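Local coordinates for protein 6-phosphogluconate dehydrogenase, NAD-binding (Geobacter metallireducens, PDB 3PEF) that binds NADP+ and, as a member of the beta-hydroxyacid dehydrogenase family, probably reduces succinic semialdehyde to gamma-hydroxybutyrate, at residues 228-234 against 274-280; 175-179 against 237-241; 17-22 against 39-45. The protein carries 2 engineered substitutions. One frame throughout, in Å; residues are numbered along the deposited sequence.

Contacts 1 and 2 are neighbours in the helical C-terminal half. Both use helix 234-251: contact 1 holds its first turn, and contact 2 packs its next turn on helix 166-194. They touch where Phe232 and Phe278 meet Met237. Contact 2 is the buried one, mostly sulfur and methyl packing with one weak polar pair near the nicotinamide end of NADP. Contact 1 is partly buried and relies on backbone hydrogen bonds around one aspartate. Contact 3 lies in the Rossmann-type half, with its centre about 30 Å from that of contact 2. It joins two helices at the surface through leucine and valine packing under a salt bridge.

Contact 1 of 3, residues 228-234 against 274-280; sequences FAPAFPL and GDEDFSA. With NAP (NADP nicotinamide-adenine-dinucleotide phosphate), chain I.
This contact forms part of the NADP pocket wall at the nicotinamide carboxamide. Two loops of the helical C-terminal domain pair here. Asp277 OD1 ties them together, while OD2 forms an Asx turn with Ser279 N inside its own loop. Asp277 OD1 takes two backbone N-H groups from the opposite loop, Ala231 N and Phe232 N, each at 3.0 Å. Phe232 N arrives nearly along the C-O axis of the carboxylate. Ala231 N comes on the anti side, 27° out of its plane. With CG anti to the backbone N (chi1 -165°), the carboxylate reaches both amides. Asp277 OD2 also accepts from Ser279 OG and forms a salt bridge with Lys219, so little freedom to turn is likely. These bonds probably help to hold the loop where Ala231 O accepts from N7N of NADP at 2.8 Å.

The backbones add further bonds. Asp277 N gives a nearly straight bond to Phe228 O (2.9 Å). Phe278 N bonds to Phe232 O. Leu234 N, in the first turn of helix 234-251, bonds to Glu276 O. Pro233 is the N-cap of that helix, and its CA-H also points at Glu276 O.

Phe232 and Phe278 form an edge-to-face pair, centroids 5.4 Å apart and planes at 60°. The edge of Phe232 is turned to the face of Phe278, while Phe232 CD2 lies 3.4 Å from C7N of NADP. Beyond Asp277, the Phe228 ring rests against Ala280, with Phe228 CD1 3.6 Å from Ala280 CA and Ser279 OG at the ring edge.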
loop_
_atom_site.group_PDB
_atom_site.type_symbol
_atom_site.label_atom_id
_atom_site.label_comp_id
_atom_site.label_asym_id
_atom_site.label_seq_id
_atom_site.Cartn_x
_atom_site.Cartn_y
_atom_site.Cartn_z
ATOM N N PHE A 228 -13.948 -3.002 -22.955
ATOM C CA PHE A 228 -12.669 -3.463 -22.423
ATOM C C PHE A 228 -12.065 -4.550 -23.302
ATOM O O PHE A 228 -11.355 -5.437 -22.816
ATOM C CB PHE A 228 -12.846 -3.963 -20.987
ATOM C CG PHE A 228 -13.312 -2.896 -20.038
ATOM C CD1 PHE A 228 -12.437 -1.908 -19.607
ATOM C CD2 PHE A 228 -14.625 -2.872 -19.592
ATOM C CE1 PHE A 228 -12.858 -0.921 -18.745
ATOM C CE2 PHE A 228 -15.057 -1.886 -18.734
ATOM C CZ PHE A 228 -14.169 -0.910 -18.302
ATOM N N ALA A 229 -12.368 -4.497 -24.599
ATOM C CA ALA A 229 -11.759 -5.438 -25.540
ATOM C C ALA A 229 -10.242 -5.314 -25.402
ATOM O O ALA A 229 -9.712 -4.199 -25.323
ATOM C CB ALA A 229 -12.200 -5.144 -26.974
ATOM N N PRO A 230 -9.539 -6.456 -25.357
ATOM C CA PRO A 230 -8.112 -6.468 -25.008
ATOM C C PRO A 230 -7.199 -5.841 -26.062
ATOM O O PRO A 230 -7.185 -6.265 -27.202
ATOM C CB PRO A 230 -7.798 -7.959 -24.863
ATOM C CG PRO A 230 -8.851 -8.646 -25.720
ATOM C CD PRO A 230 -10.078 -7.815 -25.552
ATOM N N ALA A 231 -6.441 -4.827 -25.672
ATOM C CA ALA A 231 -5.325 -4.355 -26.494
ATOM C C ALA A 231 -4.040 -4.788 -25.792
ATOM O O ALA A 231 -3.167 -5.413 -26.388
ATOM C CB ALA A 231 -5.367 -2.836 -26.668
ATOM N N PHE A 232 -3.947 -4.464 -24.512
ATOM C CA PHE A 232 -2.884 -5.011 -23.671
ATOM C C PHE A 232 -3.547 -5.873 -22.596
ATOM O O PHE A 232 -4.148 -5.342 -21.664
ATOM C CB PHE A 232 -2.046 -3.879 -23.055
ATOM C CG PHE A 232 -0.903 -4.366 -22.184
ATOM C CD1 PHE A 232 -0.475 -3.621 -21.091
ATOM C CD2 PHE A 232 -0.259 -5.566 -22.461
ATOM C CE1 PHE A 232 0.586 -4.059 -20.283
ATOM C CE2 PHE A 232 0.805 -6.005 -21.664
ATOM C CZ PHE A 232 1.221 -5.248 -20.572
ATOM N N PRO A 233 -3.459 -7.215 -22.732
ATOM C CA PRO A 233 -4.166 -8.092 -21.794
ATOM C C PRO A 233 -3.800 -7.802 -20.338
ATOM O O PRO A 233 -2.625 -7.654 -19.984
ATOM C CB PRO A 233 -3.726 -9.501 -22.223
ATOM C CG PRO A 233 -3.494 -9.370 -23.700
ATOM C CD PRO A 233 -2.837 -7.978 -23.830
ATOM N N LEU A 234 -4.829 -7.696 -19.506
ATOM C CA LEU A 234 -4.652 -7.368 -18.103
ATOM C C LEU A 234 -3.699 -8.337 -17.390
ATOM O O LEU A 234 -2.884 -7.916 -16.573
ATOM C CB LEU A 234 -6.005 -7.251 -17.389
ATOM C CG LEU A 234 -5.987 -6.669 -15.969
ATOM C CD1 LEU A 234 -7.294 -5.957 -15.599
ATOM C CD2 LEU A 234 -5.652 -7.756 -14.950
ATOM N N GLY A 274 -8.641 -11.017 -16.425
ATOM C CA GLY A 274 -7.289 -11.261 -16.911
ATOM C C GLY A 274 -7.087 -11.172 -18.414
ATOM O O GLY A 274 -6.008 -10.784 -18.885
ATOM N N ASP A 275 -8.119 -11.536 -19.173
ATOM C CA ASP A 275 -8.036 -11.555 -20.631
ATOM C C ASP A 275 -8.687 -10.321 -21.279
ATOM O O ASP A 275 -8.699 -10.195 -22.499
ATOM C CB ASP A 275 -8.689 -12.829 -21.208
ATOM C CG ASP A 275 -7.776 -14.055 -21.137
ATOM O OD1 ASP A 275 -6.542 -13.904 -21.014
ATOM O OD2 ASP A 275 -8.301 -15.183 -21.217
ATOM N N GLU A 276 -9.232 -9.417 -20.477
ATOM C CA GLU A 276 -9.719 -8.151 -21.029
ATOM C C GLU A 276 -8.577 -7.124 -21.038
ATOM O O GLU A 276 -7.458 -7.432 -20.600
ATOM C CB GLU A 276 -10.913 -7.646 -20.218
ATOM C CG GLU A 276 -12.096 -8.626 -20.258
ATOM C CD GLU A 276 -13.231 -8.214 -19.344
ATOM O OE1 GLU A 276 -13.059 -7.219 -18.619
ATOM O OE2 GLU A 276 -14.291 -8.885 -19.345
ATOM N N ASP A 277 -8.839 -5.917 -21.541
ATOM C CA ASP A 277 -7.811 -4.877 -21.522
ATOM C C ASP A 277 -7.381 -4.550 -20.100
ATOM O O ASP A 277 -8.180 -4.662 -19.167
ATOM C CB ASP A 277 -8.316 -3.592 -22.167
ATOM C CG ASP A 277 -7.186 -2.637 -22.478
ATOM O OD1 ASP A 277 -6.271 -3.036 -23.234
ATOM O OD2 ASP A 277 -7.197 -1.507 -21.949
ATOM N N PHE A 278 -6.135 -4.105 -19.928
ATOM C CA PHE A 278 -5.683 -3.783 -18.580
ATOM C C PHE A 278 -6.493 -2.641 -17.957
ATOM O O PHE A 278 -6.565 -2.527 -16.740
ATOM C CB PHE A 278 -4.168 -3.543 -18.514
ATOM C CG PHE A 278 -3.718 -2.217 -19.061
ATOM C CD1 PHE A 278 -3.919 -1.892 -20.385
ATOM C CD2 PHE A 278 -3.051 -1.309 -18.239
ATOM C CE1 PHE A 278 -3.484 -0.669 -20.888
ATOM C CE2 PHE A 278 -2.608 -0.096 -18.736
ATOM C CZ PHE A 278 -2.823 0.221 -20.065
ATOM N N SER A 279 -7.145 -1.827 -18.778
ATOM C CA SER A 279 -8.024 -0.794 -18.230
ATOM C C SER A 279 -9.225 -1.396 -17.510
ATOM O O SER A 279 -9.931 -0.687 -16.800
ATOM C CB SER A 279 -8.500 0.175 -19.316
ATOM O OG SER A 279 -9.038 -0.538 -20.416
ATOM N N ALA A 280 -9.455 -2.699 -17.682
ATOM C CA ALA A 280 -10.531 -3.369 -16.950
ATOM C C ALA A 280 -10.350 -3.325 -15.429
ATOM O O ALA A 280 -11.284 -3.611 -14.675
ATOM C CB ALA A 280 -10.729 -4.827 -17.449
HETATM P PA NAP I . -0.862 -12.662 -26.191
HETATM O O1A NAP I . -1.505 -13.300 -25.021
HETATM O O2A NAP I . -1.782 -12.252 -27.268
HETATM O O5B NAP I . 0.257 -13.632 -26.800
HETATM C C5B NAP I . 1.048 -14.429 -25.961
HETATM C C4B NAP I . 1.874 -15.328 -26.865
HETATM O O4B NAP I . 2.715 -16.120 -26.055
HETATM C C3B NAP I . 0.988 -16.291 -27.649
HETATM O O3B NAP I . 1.614 -16.454 -28.901
HETATM C C2B NAP I . 1.110 -17.574 -26.853
HETATM O O2B NAP I . 0.901 -18.753 -27.586
HETATM C C1B NAP I . 2.562 -17.469 -26.426
HETATM N N9A NAP I . 2.857 -18.389 -25.319
HETATM C C8A NAP I . 2.411 -18.280 -24.025
HETATM N N7A NAP I . 2.892 -19.331 -23.322
HETATM C C5A NAP I . 3.621 -20.106 -24.151
HETATM C C6A NAP I . 4.334 -21.273 -23.934
HETATM N N6A NAP I . 4.355 -21.822 -22.727
HETATM N N1A NAP I . 4.997 -21.858 -24.980
HETATM C C2A NAP I . 4.966 -21.275 -26.235
HETATM N N3A NAP I . 4.261 -20.104 -26.442
HETATM C C4A NAP I . 3.607 -19.528 -25.411
HETATM O O3 NAP I . -0.086 -11.389 -25.635
HETATM P PN NAP I . 0.720 -10.258 -26.395
HETATM O O1N NAP I . 0.191 -8.940 -26.005
HETATM O O2N NAP I . 0.861 -10.572 -27.831
HETATM O O5D NAP I . 2.088 -10.544 -25.594
HETATM C C5D NAP I . 3.320 -10.835 -26.197
HETATM C C4D NAP I . 4.385 -10.082 -25.401
HETATM O O4D NAP I . 4.381 -8.705 -25.693
HETATM C C3D NAP I . 4.129 -10.143 -23.909
HETATM O O3D NAP I . 5.405 -10.267 -23.318
HETATM C C2D NAP I . 3.488 -8.805 -23.575
HETATM O O2D NAP I . 3.756 -8.449 -22.247
HETATM C C1D NAP I . 4.244 -7.914 -24.528
HETATM N N1N NAP I . 3.623 -6.631 -24.925
HETATM C C2N NAP I . 2.276 -6.532 -25.112
HETATM C C3N NAP I . 1.712 -5.332 -25.538
HETATM C C7N NAP I . 0.237 -5.243 -25.792
HETATM O O7N NAP I . -0.328 -3.979 -25.758
HETATM N N7N NAP I . -0.532 -6.321 -26.023
HETATM C C4N NAP I . 2.521 -4.217 -25.779
HETATM C C5N NAP I . 3.898 -4.339 -25.612
HETATM C C6N NAP I . 4.445 -5.555 -25.200
HETATM P P2B NAP I . -0.601 -19.321 -27.865
HETATM O O1X NAP I . -0.421 -20.798 -28.183
HETATM O O2X NAP I . -1.423 -19.121 -26.633
HETATM O O3X NAP I . -1.222 -18.572 -29.010
#

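Contact 2 of 3, residues 175-179 against 237-241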
loop_
_atom_site.group_PDB
_atom_site.type_symbol
_atom_site.label_atom_id
_atom_site.label_comp_id
_atom_site.label_asym_id
_atom_site.label_seq_id
_atom_site.Cartn_x
_atom_site.Cartn_y
_atom_site.Cartn_z
ATOM N N ASN A 175 6.945 0.262 -18.035
ATOM C CA ASN A 175 5.627 -0.353 -17.825
ATOM C C ASN A 175 5.112 -0.249 -16.403
ATOM O O ASN A 175 3.905 -0.235 -16.158
ATOM C CB ASN A 175 5.607 -1.806 -18.275
ATOM C CG ASN A 175 5.024 -1.946 -19.646
ATOM O OD1 ASN A 175 5.274 -1.101 -20.510
ATOM N ND2 ASN A 175 4.205 -2.974 -19.855
ATOM N N MET A 176 6.044 -0.196 -15.461
ATOM C CA MET A 176 5.678 -0.054 -14.066
ATOM C C MET A 176 4.965 1.274 -13.839
ATOM O O MET A 176 3.932 1.317 -13.177
ATOM C CB MET A 176 6.907 -0.123 -13.168
ATOM C CG MET A 176 6.530 -0.184 -11.695
ATOM S SD MET A 176 8.004 -0.060 -10.653
ATOM C CE MET A 176 8.369 1.690 -10.826
ATOM N N VAL A 177 5.529 2.346 -14.394
ATOM C CA VAL A 177 4.918 3.674 -14.323
ATOM C C VAL A 177 3.543 3.684 -14.987
ATOM O O VAL A 177 2.588 4.237 -14.459
ATOM C CB VAL A 177 5.809 4.723 -15.017
ATOM C CG1 VAL A 177 5.085 6.052 -15.095
ATOM C CG2 VAL A 177 7.123 4.877 -14.253
ATOM N N MET A 178 3.452 3.055 -16.150
ATOM C CA MET A 178 2.189 2.962 -16.869
ATOM C C MET A 178 1.113 2.201 -16.079
ATOM O O MET A 178 -0.061 2.576 -16.097
ATOM C CB MET A 178 2.399 2.304 -18.227
ATOM C CG MET A 178 1.141 2.319 -19.119
ATOM S SD MET A 178 1.307 1.319 -20.610
ATOM C CE MET A 178 1.425 -0.332 -19.889
ATOM N N GLY A 179 1.516 1.139 -15.387
ATOM C CA GLY A 179 0.584 0.370 -14.581
ATOM C C GLY A 179 0.073 1.165 -13.390
ATOM O O GLY A 179 -1.128 1.175 -13.110
ATOM N N MET A 237 -0.206 -7.062 -18.035
ATOM C CA MET A 237 0.114 -5.866 -17.225
ATOM C C MET A 237 0.544 -6.328 -15.838
ATOM O O MET A 237 1.551 -5.867 -15.282
ATOM C CB MET A 237 -1.101 -4.934 -17.103
ATOM C CG MET A 237 -0.897 -3.735 -16.168
ATOM S SD MET A 237 0.227 -2.462 -16.838
ATOM C CE MET A 237 1.801 -2.969 -16.229
ATOM N N GLN A 238 -0.220 -7.257 -15.279
ATOM C CA GLN A 238 0.063 -7.719 -13.915
ATOM C C GLN A 238 1.405 -8.449 -13.852
ATOM O O GLN A 238 2.142 -8.310 -12.886
ATOM C CB GLN A 238 -1.071 -8.622 -13.397
ATOM C CG GLN A 238 -1.034 -8.883 -11.883
ATOM C CD GLN A 238 -0.242 -10.129 -11.524
ATOM O OE1 GLN A 238 -0.543 -11.220 -11.990
ATOM N NE2 GLN A 238 0.769 -9.969 -10.692
ATOM N N LYS A 239 1.697 -9.245 -14.878
ATOM C CA LYS A 239 2.966 -9.951 -14.974
ATOM C C LYS A 239 4.126 -8.936 -15.013
ATOM O O LYS A 239 5.165 -9.143 -14.392
ATOM C CB LYS A 239 2.988 -10.853 -16.226
ATOM C CG LYS A 239 4.366 -11.458 -16.557
ATOM C CD LYS A 239 5.152 -10.630 -17.580
ATOM C CE LYS A 239 4.433 -10.571 -18.910
ATOM N NZ LYS A 239 5.180 -9.840 -19.970
ATOM N N ASP A 240 3.937 -7.839 -15.738
ATOM C CA ASP A 240 4.971 -6.808 -15.833
ATOM C C ASP A 240 5.214 -6.156 -14.474
ATOM O O ASP A 240 6.353 -5.927 -14.090
ATOM C CB ASP A 240 4.612 -5.746 -16.880
ATOM C CG ASP A 240 4.781 -6.245 -18.324
ATOM O OD1 ASP A 240 5.237 -7.394 -18.555
ATOM O OD2 ASP A 240 4.444 -5.471 -19.244
ATOM N N LEU A 241 4.142 -5.879 -13.741
ATOM C CA LEU A 241 4.260 -5.306 -12.406
ATOM C C LEU A 241 4.961 -6.299 -11.466
ATOM O O LEU A 241 5.829 -5.932 -10.676
ATOM C CB LEU A 241 2.872 -4.937 -11.887
ATOM C CG LEU A 241 2.368 -3.485 -11.912
ATOM C CD1 LEU A 241 3.276 -2.500 -12.676
ATOM C CD2 LEU A 241 0.929 -3.404 -12.399
#
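Asn175 ND2 has two polar partners, Asp240 OD2 on the facing helix and a glycerol probably from the crystallisation liquor. The bond to Asp240 OD2 is 2.6 Å long but poorly angled, and so weak. The amide and carboxylate planes are 58° apart. Asn175 OD1 accepts from Lys171, the predicted active-site lysine. The other carboxylate oxygen, Asp240 OD1, makes a salt bridge with Lys239 NZ (2.8 Å), which also bonds to the NADP ribose oxygen O2D. With an alanine here instead of Asp240, Lys239 NZ would probably be left without its carboxylate mate beside the cofactor, and Asn175 ND2 would probably lose its partner across the helices.

The pair belongs to the helical C-terminal domain. Segments 175-179 and 237-241, on helices 166-194 and 234-251, cross at -121° with their axes 9.4 Å apart. Below the polar pair the packing is apolar. Met237 is bent at chi2 (72°) and chi3, which folds its thioether across to the other helix. Its SD lies 3.6 Å from Gly179 CA, and its CE rests on Asn175 O. Gly179 has no side chain here; a beta carbon would clash with Leu241 CD1. Leu241 CD1 sits 3.7 Å from Met176 CA. Met178 CE closes on Met237 SD at 3.9 Å.

Contact 3 of 3, residues 17-22 against 39-45; sequences AKNLVK and ELAALGA
The backbones come nearest at Lys18 and Leu40, with CA atoms 6.5 Å apart, and again at Val21 and Ala45. Leu40 packs both methyl groups against helix 11-22. Its CD2 sits on the turn of that helix and meets Lys18 N at 3.6 Å. Its CD1 lies against Ala17 CB at 3.9 Å. Val21 works with both branches. CG1 is anti to the backbone N (chi1 176°) and touches Leu43 O and CB, while CG2 faces Leu40 CD2 and Ala45 CB.

These helices are the first two of the Rossmann-type domain, and both pack on strand 26-30 between them in sequence. Val21 touches Val27 of that strand, and Leu40 and Ala45 touch Ile29. Helix 38-42 ends in a Schellman motif at Gly44, whose positive phi (106°) turns the chain back toward the sheet. Gly44 N bonds to Ala41 O, and Ala45 N to Leu40 O.

The Lys18 chain, bent at chi2 and chi3, runs over Leu40 CD2 and past Leu43 CD1. Its NZ forms a salt bridge with Glu39 OE2 at 3.0 Å, a weak hydrogen bond. A water accepts from Lys18 NZ (2.8 Å) and gives a weak bond to Glu39 OE1.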
loop_
_atom_site.group_PDB
_atom_site.type_symbol
_atom_site.label_atom_id
_atom_site.label_comp_id
_atom_site.label_asym_id
_atom_site.label_seq_id
_atom_site.Cartn_x
_atom_site.Cartn_y
_atom_site.Cartn_z
ATOM N N ALA A 17 4.317 -9.634 -37.365
ATOM C CA ALA A 17 4.681 -10.532 -38.463
ATOM C C ALA A 17 4.002 -10.141 -39.781
ATOM O O ALA A 17 4.603 -10.253 -40.858
ATOM C CB ALA A 17 4.359 -12.000 -38.091
ATOM N N LYS A 18 2.754 -9.682 -39.685
ATOM C CA LYS A 18 1.974 -9.246 -40.848
ATOM C C LYS A 18 2.650 -8.080 -41.527
ATOM O O LYS A 18 2.636 -7.975 -42.756
ATOM C CB LYS A 18 0.586 -8.782 -40.412
ATOM C CG LYS A 18 -0.566 -9.360 -41.203
ATOM C CD LYS A 18 -1.444 -10.230 -40.308
ATOM C CE LYS A 18 -2.685 -9.479 -39.845
ATOM N NZ LYS A 18 -3.459 -10.237 -38.812
ATOM N N ASN A 19 3.196 -7.175 -40.714
ATOM C CA ASN A 19 3.949 -6.030 -41.226
ATOM C C ASN A 19 5.199 -6.473 -42.000
ATOM O O ASN A 19 5.511 -5.924 -43.054
ATOM C CB ASN A 19 4.265 -5.031 -40.100
ATOM C CG ASN A 19 3.060 -4.159 -39.747
ATOM O OD1 ASN A 19 2.146 -4.021 -40.555
ATOM N ND2 ASN A 19 3.053 -3.575 -38.544
ATOM N N LEU A 20 5.894 -7.490 -41.505
ATOM C CA LEU A 20 7.021 -8.034 -42.253
ATOM C C LEU A 20 6.518 -8.655 -43.557
ATOM O O LEU A 20 7.087 -8.435 -44.617
ATOM C CB LEU A 20 7.799 -9.069 -41.423
ATOM C CG LEU A 20 8.482 -8.583 -40.136
ATOM C CD1 LEU A 20 9.149 -9.741 -39.388
ATOM C CD2 LEU A 20 9.500 -7.488 -40.427
ATOM N N VAL A 21 5.440 -9.426 -43.484
ATOM C CA VAL A 21 4.860 -9.997 -44.696
ATOM C C VAL A 21 4.350 -8.911 -45.670
ATOM O O VAL A 21 4.608 -8.978 -46.874
ATOM C CB VAL A 21 3.752 -11.032 -44.386
ATOM C CG1 VAL A 21 3.112 -11.521 -45.689
ATOM C CG2 VAL A 21 4.336 -12.208 -43.589
ATOM N N LYS A 22 3.638 -7.911 -45.159
ATOM C CA LYS A 22 3.175 -6.825 -46.029
ATOM C C LYS A 22 4.340 -6.087 -46.694
ATOM O O LYS A 22 4.197 -5.549 -47.786
ATOM C CB LYS A 22 2.308 -5.819 -45.262
ATOM C CG LYS A 22 0.821 -5.860 -45.624
ATOM C CD LYS A 22 0.175 -7.201 -45.299
ATOM C CE LYS A 22 -0.758 -7.103 -44.089
ATOM N NZ LYS A 22 -1.992 -6.314 -44.367
ATOM N N GLU A 39 -3.920 -16.818 -40.883
ATOM C CA GLU A 39 -4.094 -15.592 -41.648
ATOM C C GLU A 39 -2.786 -15.239 -42.345
ATOM O O GLU A 39 -2.759 -14.908 -43.529
ATOM C CB GLU A 39 -4.548 -14.453 -40.742
ATOM C CG GLU A 39 -4.770 -13.143 -41.472
ATOM C CD GLU A 39 -5.317 -12.048 -40.562
ATOM O OE1 GLU A 39 -5.724 -12.364 -39.421
ATOM O OE2 GLU A 39 -5.343 -10.873 -40.992
ATOM N N LEU A 40 -1.688 -15.336 -41.615
ATOM C CA LEU A 40 -0.382 -15.115 -42.228
ATOM C C LEU A 40 -0.088 -16.148 -43.319
ATOM O O LEU A 40 0.462 -15.808 -44.363
ATOM C CB LEU A 40 0.715 -15.140 -41.179
ATOM C CG LEU A 40 0.779 -13.908 -40.284
ATOM C CD1 LEU A 40 1.401 -14.305 -38.965
ATOM C CD2 LEU A 40 1.574 -12.804 -40.961
ATOM N N ALA A 41 -0.443 -17.408 -43.079
ATOM C CA ALA A 41 -0.188 -18.444 -44.080
ATOM C C ALA A 41 -0.846 -18.094 -45.420
ATOM O O ALA A 41 -0.244 -18.257 -46.478
ATOM C CB ALA A 41 -0.664 -19.799 -43.588
ATOM N N ALA A 42 -2.081 -17.604 -45.371
ATOM C CA ALA A 42 -2.785 -17.274 -46.600
ATOM C C ALA A 42 -2.155 -16.046 -47.220
ATOM O O ALA A 42 -2.330 -15.784 -48.399
ATOM C CB ALA A 42 -4.260 -17.037 -46.337
ATOM N N LEU A 43 -1.414 -15.288 -46.424
ATOM C CA LEU A 43 -0.739 -14.106 -46.955
ATOM C C LEU A 43 0.621 -14.451 -47.555
ATOM O O LEU A 43 1.362 -13.559 -47.963
ATOM C CB LEU A 43 -0.587 -13.029 -45.885
ATOM C CG LEU A 43 -1.801 -12.145 -45.609
ATOM C CD1 LEU A 43 -1.530 -11.267 -44.407
ATOM C CD2 LEU A 43 -2.155 -11.300 -46.828
ATOM N N GLY A 44 0.947 -15.742 -47.586
ATOM C CA GLY A 44 2.190 -16.211 -48.180
ATOM C C GLY A 44 3.268 -16.645 -47.193
ATOM O O GLY A 44 4.287 -17.207 -47.602
ATOM N N ALA A 45 3.068 -16.381 -45.902
ATOM C CA ALA A 45 4.036 -16.801 -44.888
ATOM C C ALA A 45 4.144 -18.312 -44.878
ATOM O O ALA A 45 3.166 -19.010 -45.151
ATOM C CB ALA A 45 3.631 -16.302 -43.504
HETATM O O HOH W 1 -3.178 -12.898 -37.991
#